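Hypothetical protein DR0819 (Deinococcus radiodurans, PDB 1W3S) is a RecO-family protein that probably takes part in DNA repair and RecF-pathway recombination, and that binds zinc. Local coordinates at residues A[22-27]-A[35-40]; A[81-86]-A[122-127]; A[129-134]-A[209-214]. All coordinates share one frame; numbering follows the deposited sequence.

In the fold
The three contacts come one after another along the chain, and together they run from the N-terminal OB domain into the helical part of this RecO protein. Interaction 1 joins the hairpin strands 23-29 and 32-38 of the OB sheet. Interaction 2 lies in the C-terminal, mostly helical part, its centre about 25 Å from that of interaction 1, where the turn after strand 69-78 meets the end of helix 110-125. Interaction 3, its centre about 16 Å from that of interaction 2, pairs helices 129-143 and 211-225. The centres of 1 and 3 are about 33 Å apart. The hairpin thus touches neither of the other contacts, while interactions 2 and 3 meet through successive helices in one continuous helical packing.

Interaction 1: A[22-27]-A[35-40]; sequences DIIVTL and KAIARG
Asp22 opens the contact beside Arg39, just before the hairpin strands pair. Its CG sits between the backbone N and the carbonyl carbon (chi1 53°), which brings OD1 4.0 Å from Arg39 NH1. This salt bridge is long and purely one of charge, because the oxygen lies well out of the guanidinium plane, while OD2 is hydrogen-bonded to Thr18 OG1. Ile23 begins the antiparallel ladder as a hydrogen-bonded pair with Ala38: its N reaches Ala38 O at 3.0 Å, and its O accepts Ala38 N at 2.8 Å. Ile24 faces Ile37 in a non-hydrogen-bonded pair. Ile24 CG1 lies 4.0 Å from Ile37 CD1, while Ile24 CG2 receives the bent Lys35 chain at CE, 3.8 Å away. On the face that carries Ile23, Val25, Ala36 and Ala38, Val25 CG1 rests 4.0 Å from Ala36 CB; the small Ala36 and Ala38 suit this side, where both also touch Val71. The backbones of Val25 and Ala36 exchange a second pair of bonds. Thr26 pairs with Lys35 without hydrogen bonds, its OG1 beside the Lys35 methylenes. Four backbone bonds thus set the register of this OB-sheet hairpin, and branched aliphatic side chains, well suited to strands, add apolar cover; the charges at its end probably contribute little.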
ATOM      1  N   ASP A  22     -22.923  -8.368 -11.814  1.00 52.35           N
ATOM      2  CA  ASP A  22     -21.886  -7.556 -12.417  1.00 51.92           C
ATOM      3  C   ASP A  22     -20.769  -7.200 -11.430  1.00 51.15           C
ATOM      4  O   ASP A  22     -20.950  -7.203 -10.201  1.00 51.42           O
ATOM      5  CB  ASP A  22     -22.477  -6.335 -13.154  1.00 52.73           C
ATOM      6  CG  ASP A  22     -23.395  -5.521 -12.306  1.00 53.77           C
ATOM      7  OD1 ASP A  22     -24.462  -5.110 -12.817  1.00 54.15           O
ATOM      8  OD2 ASP A  22     -23.122  -5.237 -11.122  1.00 56.61           O
ATOM      9  N   ILE A  23     -19.602  -6.931 -12.000  1.00 49.46           N
ATOM     10  CA  ILE A  23     -18.367  -6.845 -11.256  1.00 48.64           C
ATOM     11  C   ILE A  23     -17.990  -5.379 -11.115  1.00 47.61           C
ATOM     12  O   ILE A  23     -17.821  -4.685 -12.111  1.00 47.28           O
ATOM     13  CB  ILE A  23     -17.267  -7.644 -12.007  1.00 48.72           C
ATOM     14  CG1 ILE A  23     -17.776  -9.067 -12.340  1.00 48.48           C
ATOM     15  CG2 ILE A  23     -15.986  -7.702 -11.185  1.00 48.92           C
ATOM     16  CD1 ILE A  23     -16.957  -9.829 -13.369  1.00 48.02           C
ATOM     17  N   ILE A  24     -17.918  -4.901  -9.875  1.00 46.60           N
ATOM     18  CA  ILE A  24     -17.440  -3.551  -9.577  1.00 46.24           C
ATOM     19  C   ILE A  24     -16.011  -3.665  -9.082  1.00 45.85           C
ATOM     20  O   ILE A  24     -15.731  -4.341  -8.086  1.00 46.19           O
ATOM     21  CB  ILE A  24     -18.315  -2.873  -8.530  1.00 45.91           C
ATOM     22  CG1 ILE A  24     -19.773  -2.887  -8.994  1.00 46.59           C
ATOM     23  CG2 ILE A  24     -17.860  -1.443  -8.288  1.00 45.79           C
ATOM     24  CD1 ILE A  24     -20.726  -2.285  -8.002  1.00 46.88           C
ATOM     25  N   VAL A  25     -15.109  -2.988  -9.777  1.00 45.15           N
ATOM     26  CA  VAL A  25     -13.694  -3.132  -9.523  1.00 44.48           C
ATOM     27  C   VAL A  25     -13.024  -1.765  -9.261  1.00 43.70           C
ATOM     28  O   VAL A  25     -13.467  -0.745  -9.769  1.00 43.26           O
ATOM     29  CB  VAL A  25     -13.055  -3.920 -10.692  1.00 44.59           C
ATOM     30  CG1 VAL A  25     -13.284  -3.242 -12.026  1.00 44.51           C
ATOM     31  CG2 VAL A  25     -11.593  -4.117 -10.461  1.00 45.79           C
ATOM     32  N   THR A  26     -12.001  -1.750  -8.409  1.00 42.95           N
ATOM     33  CA  THR A  26     -11.052  -0.635  -8.350  1.00 42.76           C
ATOM     34  C   THR A  26      -9.715  -1.093  -8.921  1.00 42.00           C
ATOM     35  O   THR A  26      -9.261  -2.169  -8.613  1.00 41.40           O
ATOM     36  CB  THR A  26     -10.827  -0.142  -6.915  1.00 42.64           C
ATOM     37  OG1 THR A  26     -12.057   0.324  -6.349  1.00 43.22           O
ATOM     38  CG2 THR A  26      -9.918   1.102  -6.906  1.00 42.63           C
ATOM     39  N   LEU A  27      -9.098  -0.266  -9.759  1.00 42.07           N
ATOM     40  CA  LEU A  27      -7.782  -0.540 -10.322  1.00 42.20           C
ATOM     41  C   LEU A  27      -6.793   0.534  -9.931  1.00 41.89           C
ATOM     42  O   LEU A  27      -7.158   1.692  -9.792  1.00 41.58           O
ATOM     43  CB  LEU A  27      -7.831  -0.553 -11.852  1.00 42.35           C
ATOM     44  CG  LEU A  27      -8.623  -1.593 -12.646  1.00 43.22           C
ATOM     45  CD1 LEU A  27      -7.948  -1.827 -14.006  1.00 44.71           C
ATOM     46  CD2 LEU A  27      -8.724  -2.879 -11.932  1.00 43.68           C
ATOM     47  N   LYS A  35     -12.049   3.592 -10.766  1.00 46.75           N
ATOM     48  CA  LYS A  35     -13.244   2.850 -10.362  1.00 46.97           C
ATOM     49  C   LYS A  35     -14.059   2.485 -11.622  1.00 46.96           C
ATOM     50  O   LYS A  35     -14.319   3.336 -12.474  1.00 46.99           O
ATOM     51  CB  LYS A  35     -14.072   3.715  -9.408  1.00 47.32           C
ATOM     52  CG  LYS A  35     -14.387   3.094  -8.055  1.00 48.35           C
ATOM     53  CD  LYS A  35     -15.284   1.852  -8.186  1.00 50.12           C
ATOM     54  CE  LYS A  35     -16.200   1.660  -6.966  1.00 50.50           C
ATOM     55  NZ  LYS A  35     -17.191   2.764  -6.826  1.00 51.26           N
ATOM     56  N   ALA A  36     -14.473   1.232 -11.740  1.00 47.11           N
ATOM     57  CA  ALA A  36     -15.123   0.749 -12.962  1.00 47.39           C
ATOM     58  C   ALA A  36     -16.187  -0.321 -12.697  1.00 47.61           C
ATOM     59  O   ALA A  36     -16.232  -0.903 -11.612  1.00 47.08           O
ATOM     60  CB  ALA A  36     -14.065   0.213 -13.920  1.00 47.16           C
ATOM     61  N   ILE A  37     -17.039  -0.565 -13.698  1.00 48.39           N
ATOM     62  CA  ILE A  37     -18.063  -1.621 -13.638  1.00 49.11           C
ATOM     63  C   ILE A  37     -18.119  -2.454 -14.920  1.00 49.80           C
ATOM     64  O   ILE A  37     -18.064  -1.929 -16.026  1.00 49.70           O
ATOM     65  CB  ILE A  37     -19.475  -1.044 -13.282  1.00 49.02           C
ATOM     66  CG1 ILE A  37     -20.516  -2.163 -13.173  1.00 48.70           C
ATOM     67  CG2 ILE A  37     -19.950  -0.001 -14.290  1.00 49.11           C
ATOM     68  CD1 ILE A  37     -21.714  -1.780 -12.325  1.00 48.67           C
ATOM     69  N   ALA A  38     -18.201  -3.766 -14.748  1.00 51.13           N
ATOM     70  CA  ALA A  38     -18.392  -4.691 -15.849  1.00 52.31           C
ATOM     71  C   ALA A  38     -19.771  -5.337 -15.708  1.00 53.31           C
ATOM     72  O   ALA A  38     -19.983  -6.158 -14.824  1.00 53.18           O
ATOM     73  CB  ALA A  38     -17.300  -5.745 -15.850  1.00 52.40           C
ATOM     74  N   ARG A  39     -20.695  -4.946 -16.586  1.00 54.72           N
ATOM     75  CA  ARG A  39     -22.084  -5.423 -16.579  1.00 55.61           C
ATOM     76  C   ARG A  39     -22.205  -6.900 -16.930  1.00 56.51           C
ATOM     77  O   ARG A  39     -21.286  -7.493 -17.502  1.00 57.18           O
ATOM     78  CB  ARG A  39     -22.915  -4.621 -17.581  1.00 56.12           C
ATOM     79  CG  ARG A  39     -23.028  -3.142 -17.254  1.00 56.72           C
ATOM     80  CD  ARG A  39     -23.973  -2.837 -16.114  1.00 58.20           C
ATOM     81  NE  ARG A  39     -23.788  -1.481 -15.588  1.00 58.96           N
ATOM     82  CZ  ARG A  39     -24.581  -0.915 -14.676  1.00 59.73           C
ATOM     83  NH1 ARG A  39     -25.619  -1.580 -14.168  1.00 60.11           N
ATOM     84  NH2 ARG A  39     -24.333   0.322 -14.257  1.00 59.67           N
ATOM     85  N   GLY A  40     -23.346  -7.493 -16.588  1.00 57.36           N
ATOM     86  CA  GLY A  40     -23.632  -8.884 -16.968  1.00 57.56           C
ATOM     87  C   GLY A  40     -25.098  -9.284 -16.845  1.00 58.18           C
ATOM     88  O   GLY A  40     -25.999  -8.441 -16.941  1.00 58.91           O
TER

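Interaction 2: A[81-86]-A[122-127]; sequences PTLAEP and GVAHQP
Thr82 leans from a short 3-10 turn onto Ala124, in the last turn of helix 110-125. Followed outward, its CB comes first, 3.6 Å from Ala124 O. From there the side chain forks. The hydroxyl branch donates a hydrogen bond to the same carbonyl, but OG1 is modelled only 2.4 Å from Ala124 O, so the exact length is doubtful. The methyl branch, CG2, reaches Ala124 CB at 3.7 Å and also comes near His125 CE1. A threonine probably suits this place, since its hydroxyl can turn to a carbonyl in the last turn of the helix while its methyl covers Ala124. Leu83 continues the contact with carbon alone: its CD2 lies 3.5 Å from Ala124 CB and 3.9 Å from Val123 CG1. Val123 turns CG1 anti to its own backbone nitrogen (chi1 165°), and this puts that methyl on the side of Leu83. Ala124, with nothing beyond CB, lets both side chains of the turn come close to the helix.

Glu85 holds the N-cap position of helix 86-101. Arg88 of that helix bonds to the carbonyls of Val123 and Gln126 and pairs with Glu85. Leu83 also packs on Ala92 and on Phe53. The turn, which follows strand 69-78, thus packs against helix 86-101 and the end of helix 110-125, and Val123 carries the packing on to helix 129-143.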
ATOM      1  N   PRO A  81      -0.032 -16.466  -9.548  1.00 36.95           N
ATOM      2  CA  PRO A  81      -0.841 -17.583  -9.019  1.00 37.51           C
ATOM      3  C   PRO A  81      -0.506 -18.003  -7.564  1.00 37.19           C
ATOM      4  O   PRO A  81      -1.315 -18.602  -6.849  1.00 35.59           O
ATOM      5  CB  PRO A  81      -0.533 -18.729  -9.992  1.00 37.42           C
ATOM      6  CG  PRO A  81       0.719 -18.340 -10.667  1.00 37.42           C
ATOM      7  CD  PRO A  81       0.765 -16.864 -10.715  1.00 36.74           C
ATOM      8  N   THR A  82       0.718 -17.677  -7.195  1.00 37.53           N
ATOM      9  CA  THR A  82       1.291 -17.862  -5.855  1.00 37.80           C
ATOM     10  C   THR A  82       0.617 -17.018  -4.745  1.00 36.98           C
ATOM     11  O   THR A  82       0.804 -17.295  -3.568  1.00 36.74           O
ATOM     12  CB  THR A  82       2.834 -17.576  -5.935  1.00 38.29           C
ATOM     13  OG1 THR A  82       3.215 -16.718  -4.870  1.00 39.87           O
ATOM     14  CG2 THR A  82       3.209 -16.678  -7.169  1.00 39.74           C
ATOM     15  N   LEU A  83      -0.172 -16.009  -5.111  1.00 36.47           N
ATOM     16  CA  LEU A  83      -0.992 -15.277  -4.126  1.00 36.29           C
ATOM     17  C   LEU A  83      -2.236 -16.077  -3.688  1.00 35.80           C
ATOM     18  O   LEU A  83      -3.025 -15.601  -2.893  1.00 34.72           O
ATOM     19  CB  LEU A  83      -1.418 -13.905  -4.662  1.00 35.99           C
ATOM     20  CG  LEU A  83      -0.295 -12.943  -5.109  1.00 36.82           C
ATOM     21  CD1 LEU A  83      -0.868 -11.613  -5.604  1.00 35.91           C
ATOM     22  CD2 LEU A  83       0.732 -12.690  -4.005  1.00 36.30           C
ATOM     23  N   ALA A  84      -2.390 -17.286  -4.224  1.00 35.92           N
ATOM     24  CA  ALA A  84      -3.356 -18.262  -3.755  1.00 36.38           C
ATOM     25  C   ALA A  84      -2.994 -18.826  -2.370  1.00 36.98           C
ATOM     26  O   ALA A  84      -3.846 -19.417  -1.703  1.00 36.89           O
ATOM     27  CB  ALA A  84      -3.445 -19.390  -4.748  1.00 35.98           C
ATOM     28  N   GLU A  85      -1.743 -18.658  -1.947  1.00 37.35           N
ATOM     29  CA  GLU A  85      -1.315 -19.115  -0.639  1.00 38.18           C
ATOM     30  C   GLU A  85      -1.852 -18.138   0.387  1.00 38.76           C
ATOM     31  O   GLU A  85      -1.546 -16.945   0.297  1.00 39.60           O
ATOM     32  CB  GLU A  85       0.212 -19.188  -0.554  1.00 38.11           C
ATOM     33  CG  GLU A  85       0.827 -20.021  -1.681  1.00 39.16           C
ATOM     34  CD  GLU A  85       2.337 -20.090  -1.623  1.00 39.92           C
ATOM     35  OE1 GLU A  85       2.932 -19.582  -0.637  1.00 41.88           O
ATOM     36  OE2 GLU A  85       2.925 -20.672  -2.564  1.00 42.22           O
ATOM     37  N   PRO A  86      -2.645 -18.623   1.351  1.00 38.79           N
ATOM     38  CA  PRO A  86      -3.268 -17.754   2.365  1.00 38.75           C
ATOM     39  C   PRO A  86      -2.373 -16.653   2.945  1.00 38.81           C
ATOM     40  O   PRO A  86      -2.847 -15.552   3.169  1.00 38.58           O
ATOM     41  CB  PRO A  86      -3.682 -18.743   3.464  1.00 38.53           C
ATOM     42  CG  PRO A  86      -3.901 -20.051   2.743  1.00 38.34           C
ATOM     43  CD  PRO A  86      -3.001 -20.044   1.554  1.00 38.67           C
ATOM     44  N   GLY A 122       7.034  -9.058  -4.881  1.00 33.38           N
ATOM     45  CA  GLY A 122       7.784  -9.502  -3.712  1.00 33.60           C
ATOM     46  C   GLY A 122       6.950 -10.392  -2.802  1.00 33.44           C
ATOM     47  O   GLY A 122       7.383 -11.454  -2.378  1.00 33.08           O
ATOM     48  N   VAL A 123       5.736  -9.968  -2.513  1.00 33.85           N
ATOM     49  CA  VAL A 123       4.852 -10.767  -1.683  1.00 34.36           C
ATOM     50  C   VAL A 123       4.664 -12.178  -2.260  1.00 34.75           C
ATOM     51  O   VAL A 123       4.647 -13.142  -1.503  1.00 34.64           O
ATOM     52  CB  VAL A 123       3.485 -10.055  -1.471  1.00 34.27           C
ATOM     53  CG1 VAL A 123       2.430 -11.011  -0.922  1.00 34.44           C
ATOM     54  CG2 VAL A 123       3.661  -8.849  -0.547  1.00 34.58           C
ATOM     55  N   ALA A 124       4.527 -12.286  -3.582  1.00 35.30           N
ATOM     56  CA  ALA A 124       4.251 -13.563  -4.248  1.00 35.89           C
ATOM     57  C   ALA A 124       5.456 -14.480  -4.296  1.00 36.47           C
ATOM     58  O   ALA A 124       5.318 -15.705  -4.207  1.00 36.15           O
ATOM     59  CB  ALA A 124       3.765 -13.323  -5.675  1.00 35.59           C
ATOM     60  N   HIS A 125       6.635 -13.890  -4.470  1.00 37.49           N
ATOM     61  CA  HIS A 125       7.819 -14.643  -4.860  1.00 38.31           C
ATOM     62  C   HIS A 125       8.871 -14.834  -3.779  1.00 39.24           C
ATOM     63  O   HIS A 125       9.754 -15.658  -3.941  1.00 39.88           O
ATOM     64  CB  HIS A 125       8.502 -13.948  -6.029  1.00 38.63           C
ATOM     65  CG  HIS A 125       7.694 -13.928  -7.281  1.00 38.09           C
ATOM     66  ND1 HIS A 125       7.253 -15.083  -7.898  1.00 39.30           N
ATOM     67  CD2 HIS A 125       7.266 -12.897  -8.047  1.00 36.71           C
ATOM     68  CE1 HIS A 125       6.574 -14.758  -8.985  1.00 38.36           C
ATOM     69  NE2 HIS A 125       6.567 -13.439  -9.096  1.00 38.36           N
ATOM     70  N   GLN A 126       8.818 -14.088  -2.684  1.00 40.25           N
ATOM     71  CA  GLN A 126       9.938 -14.146  -1.738  1.00 40.79           C
ATOM     72  C   GLN A 126       9.704 -14.891  -0.422  1.00 40.67           C
ATOM     73  O   GLN A 126       8.574 -15.043   0.003  1.00 40.68           O
ATOM     74  CB  GLN A 126      10.537 -12.744  -1.566  1.00 40.94           C
ATOM     75  CG  GLN A 126      11.908 -12.681  -2.311  1.00 42.04           C
ATOM     76  CD  GLN A 126      12.235 -11.342  -2.823  1.00 42.37           C
ATOM     77  OE1 GLN A 126      11.624 -10.365  -2.413  1.00 48.55           O
ATOM     78  NE2 GLN A 126      13.189 -11.270  -3.735  1.00 44.45           N
ATOM     79  N   PRO A 127      10.773 -15.393   0.203  1.00 41.47           N
ATOM     80  CA  PRO A 127      10.658 -16.188   1.433  1.00 41.89           C
ATOM     81  C   PRO A 127       9.926 -15.473   2.568  1.00 42.49           C
ATOM     82  O   PRO A 127       9.264 -16.132   3.365  1.00 42.99           O
ATOM     83  CB  PRO A 127      12.116 -16.406   1.852  1.00 41.63           C
ATOM     84  CG  PRO A 127      12.894 -16.260   0.647  1.00 41.36           C
ATOM     85  CD  PRO A 127      12.188 -15.229  -0.182  1.00 41.71           C
TER

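Interaction 3: A[129-134]-A[209-214]; sequences PEWVAL and ADRPAL
The guanidinium of Arg211 lies near the indole of Trp131, the two planes only 18° apart. One face of the guanidinium is covered by Trp131 CB, which is 3.8 Å from Arg211 NH2, and Arg211 NE comes to 3.9 Å from Trp131 CE3 at a slant to the ring. At the indole edge, close to its plane, Leu214 CD1 lies 4.1 Å from Trp131 CZ3. Phe189 meets the same indole with its ring inclined by about 50°, and Trp131 NE1 is hydrogen-bonded to Ser201 O.

Arg211 gets there by an extended chain from CG to NE (chi2 170°), whose methylenes pass Glu130 and Leu134. Arg211 CD is 3.3 Å from Glu130 OE2, while Arg211 NH1 lies 4.0 Å from that oxygen, beyond a salt bridge, with carboxylate and guanidinium planes perpendicular. Glu130 OE1 is hydrogen-bonded to Trp215 NE1 instead. Among the polar partners of Arg211 are Asp128 OD2, in a salt bridge with NH2, and Val206 O, which accepts from NE.

Here the beginning of helix 129-143 packs against that of helix 211-225 in the helical C-terminal part of the RecO fold, with helix 184-192 touching Leu214 as well. A long, flat, charged side chain suits this place, since its stem is apolar and its head can be buried against an indole while still bonded. Cut back to an alanine, this position would probably leave Asp128 OD2 without its charge partner and Val206 O without the NE donor, and open a gap beside the Trp131 indole. Further along the helices, Leu134 CD1 meets Leu214 CD1 at 4.0 Å, the two leucines crossing at about a right angle, and the same Leu134 methyl also touches Arg211 CG.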
ATOM      1  N   PRO A 129       7.308 -12.615   2.937  1.00 43.34           N
ATOM      2  CA  PRO A 129       6.305 -11.668   2.490  1.00 43.27           C
ATOM      3  C   PRO A 129       5.964 -10.578   3.507  1.00 43.38           C
ATOM      4  O   PRO A 129       5.603  -9.471   3.116  1.00 43.46           O
ATOM      5  CB  PRO A 129       5.083 -12.559   2.203  1.00 43.18           C
ATOM      6  CG  PRO A 129       5.285 -13.784   2.994  1.00 43.25           C
ATOM      7  CD  PRO A 129       6.763 -13.983   3.026  1.00 43.61           C
ATOM      8  N   GLU A 130       6.069 -10.880   4.797  1.00 43.56           N
ATOM      9  CA  GLU A 130       5.741  -9.900   5.823  1.00 43.35           C
ATOM     10  C   GLU A 130       6.797  -8.808   5.836  1.00 43.12           C
ATOM     11  O   GLU A 130       6.483  -7.645   6.091  1.00 42.96           O
ATOM     12  CB  GLU A 130       5.547 -10.593   7.181  1.00 44.25           C
ATOM     13  CG  GLU A 130       6.547 -10.347   8.301  1.00 46.36           C
ATOM     14  CD  GLU A 130       5.933  -9.518   9.407  1.00 48.51           C
ATOM     15  OE1 GLU A 130       5.318  -8.497   9.052  1.00 51.26           O
ATOM     16  OE2 GLU A 130       6.050  -9.881  10.599  1.00 48.14           O
ATOM     17  N   TRP A 131       8.039  -9.176   5.511  1.00 42.58           N
ATOM     18  CA  TRP A 131       9.100  -8.202   5.382  1.00 42.28           C
ATOM     19  C   TRP A 131       8.885  -7.305   4.148  1.00 42.33           C
ATOM     20  O   TRP A 131       9.054  -6.077   4.220  1.00 42.06           O
ATOM     21  CB  TRP A 131      10.484  -8.871   5.370  1.00 42.08           C
ATOM     22  CG  TRP A 131      11.567  -7.851   5.362  1.00 41.93           C
ATOM     23  CD1 TRP A 131      12.550  -7.706   4.446  1.00 41.76           C
ATOM     24  CD2 TRP A 131      11.729  -6.778   6.298  1.00 41.75           C
ATOM     25  NE1 TRP A 131      13.323  -6.611   4.747  1.00 41.43           N
ATOM     26  CE2 TRP A 131      12.830  -6.020   5.878  1.00 41.01           C
ATOM     27  CE3 TRP A 131      11.036  -6.371   7.448  1.00 41.94           C
ATOM     28  CZ2 TRP A 131      13.269  -4.905   6.566  1.00 41.66           C
ATOM     29  CZ3 TRP A 131      11.472  -5.260   8.130  1.00 41.78           C
ATOM     30  CH2 TRP A 131      12.571  -4.538   7.689  1.00 42.15           C
ATOM     31  N   VAL A 132       8.488  -7.907   3.026  1.00 42.36           N
ATOM     32  CA  VAL A 132       8.153  -7.136   1.818  1.00 41.84           C
ATOM     33  C   VAL A 132       6.991  -6.180   2.105  1.00 41.66           C
ATOM     34  O   VAL A 132       7.012  -5.050   1.678  1.00 41.63           O
ATOM     35  CB  VAL A 132       7.805  -8.056   0.608  1.00 41.91           C
ATOM     36  CG1 VAL A 132       7.339  -7.228  -0.604  1.00 41.45           C
ATOM     37  CG2 VAL A 132       8.995  -8.934   0.212  1.00 41.04           C
ATOM     38  N   ALA A 133       5.985  -6.627   2.842  1.00 41.98           N
ATOM     39  CA  ALA A 133       4.846  -5.768   3.169  1.00 42.38           C
ATOM     40  C   ALA A 133       5.305  -4.510   3.867  1.00 42.56           C
ATOM     41  O   ALA A 133       4.930  -3.407   3.479  1.00 43.06           O
ATOM     42  CB  ALA A 133       3.820  -6.512   4.042  1.00 42.29           C
ATOM     43  N   LEU A 134       6.126  -4.685   4.893  1.00 42.96           N
ATOM     44  CA  LEU A 134       6.611  -3.572   5.705  1.00 43.36           C
ATOM     45  C   LEU A 134       7.455  -2.601   4.918  1.00 43.31           C
ATOM     46  O   LEU A 134       7.221  -1.394   4.967  1.00 43.40           O
ATOM     47  CB  LEU A 134       7.443  -4.080   6.892  1.00 43.61           C
ATOM     48  CG  LEU A 134       6.659  -4.464   8.136  1.00 43.83           C
ATOM     49  CD1 LEU A 134       7.574  -5.136   9.143  1.00 44.60           C
ATOM     50  CD2 LEU A 134       5.980  -3.233   8.738  1.00 44.50           C
ATOM     51  N   ALA A 209      11.092 -10.828  15.921  1.00 61.60           N
ATOM     52  CA  ALA A 209      10.770 -10.483  17.313  1.00 61.33           C
ATOM     53  C   ALA A 209      10.616  -8.963  17.475  1.00 61.15           C
ATOM     54  O   ALA A 209       9.810  -8.499  18.283  1.00 61.19           O
ATOM     55  CB  ALA A 209      11.844 -11.013  18.258  1.00 61.58           C
ATOM     56  N   ASP A 210      11.390  -8.205  16.699  1.00 60.57           N
ATOM     57  CA  ASP A 210      11.303  -6.739  16.674  1.00 60.08           C
ATOM     58  C   ASP A 210      10.183  -6.160  15.790  1.00 59.42           C
ATOM     59  O   ASP A 210       9.903  -4.966  15.857  1.00 59.42           O
ATOM     60  CB  ASP A 210      12.636  -6.156  16.183  1.00 60.41           C
ATOM     61  CG  ASP A 210      13.727  -6.196  17.234  1.00 61.41           C
ATOM     62  OD1 ASP A 210      13.413  -6.171  18.448  1.00 63.64           O
ATOM     63  OD2 ASP A 210      14.940  -6.224  16.928  1.00 62.22           O
ATOM     64  N   ARG A 211       9.555  -6.987  14.962  1.00 58.61           N
ATOM     65  CA  ARG A 211       8.568  -6.501  13.983  1.00 57.92           C
ATOM     66  C   ARG A 211       7.258  -5.969  14.530  1.00 57.70           C
ATOM     67  O   ARG A 211       6.725  -5.007  13.977  1.00 57.83           O
ATOM     68  CB  ARG A 211       8.256  -7.575  12.944  1.00 57.54           C
ATOM     69  CG  ARG A 211       9.314  -7.659  11.884  1.00 56.87           C
ATOM     70  CD  ARG A 211       9.192  -8.838  10.982  1.00 56.26           C
ATOM     71  NE  ARG A 211      10.428  -9.036  10.234  1.00 55.27           N
ATOM     72  CZ  ARG A 211      10.607  -9.983   9.333  1.00 53.02           C
ATOM     73  NH1 ARG A 211       9.618 -10.819   9.043  1.00 52.83           N
ATOM     74  NH2 ARG A 211      11.771 -10.075   8.702  1.00 52.35           N
ATOM     75  N   PRO A 212       6.693  -6.584  15.565  1.00 57.46           N
ATOM     76  CA  PRO A 212       5.421  -6.089  16.106  1.00 57.63           C
ATOM     77  C   PRO A 212       5.429  -4.573  16.374  1.00 57.86           C
ATOM     78  O   PRO A 212       4.413  -3.904  16.146  1.00 58.17           O
ATOM     79  CB  PRO A 212       5.244  -6.909  17.380  1.00 57.46           C
ATOM     80  CG  PRO A 212       5.944  -8.187  17.075  1.00 57.13           C
ATOM     81  CD  PRO A 212       7.151  -7.797  16.269  1.00 57.23           C
ATOM     82  N   ALA A 213       6.581  -4.052  16.810  1.00 57.87           N
ATOM     83  CA  ALA A 213       6.782  -2.622  17.056  1.00 57.58           C
ATOM     84  C   ALA A 213       6.775  -1.762  15.788  1.00 57.38           C
ATOM     85  O   ALA A 213       6.346  -0.609  15.830  1.00 57.65           O
ATOM     86  CB  ALA A 213       8.097  -2.404  17.815  1.00 57.75           C
ATOM     87  N   LEU A 214       7.280  -2.297  14.679  1.00 57.05           N
ATOM     88  CA  LEU A 214       7.205  -1.596  13.392  1.00 56.66           C
ATOM     89  C   LEU A 214       5.758  -1.459  12.917  1.00 56.38           C
ATOM     90  O   LEU A 214       5.362  -0.385  12.476  1.00 56.36           O
ATOM     91  CB  LEU A 214       8.039  -2.307  12.327  1.00 56.61           C
ATOM     92  CG  LEU A 214       9.563  -2.325  12.509  1.00 56.46           C
ATOM     93  CD1 LEU A 214      10.234  -3.173  11.430  1.00 55.31           C
ATOM     94  CD2 LEU A 214      10.128  -0.908  12.501  1.00 57.04           C
TER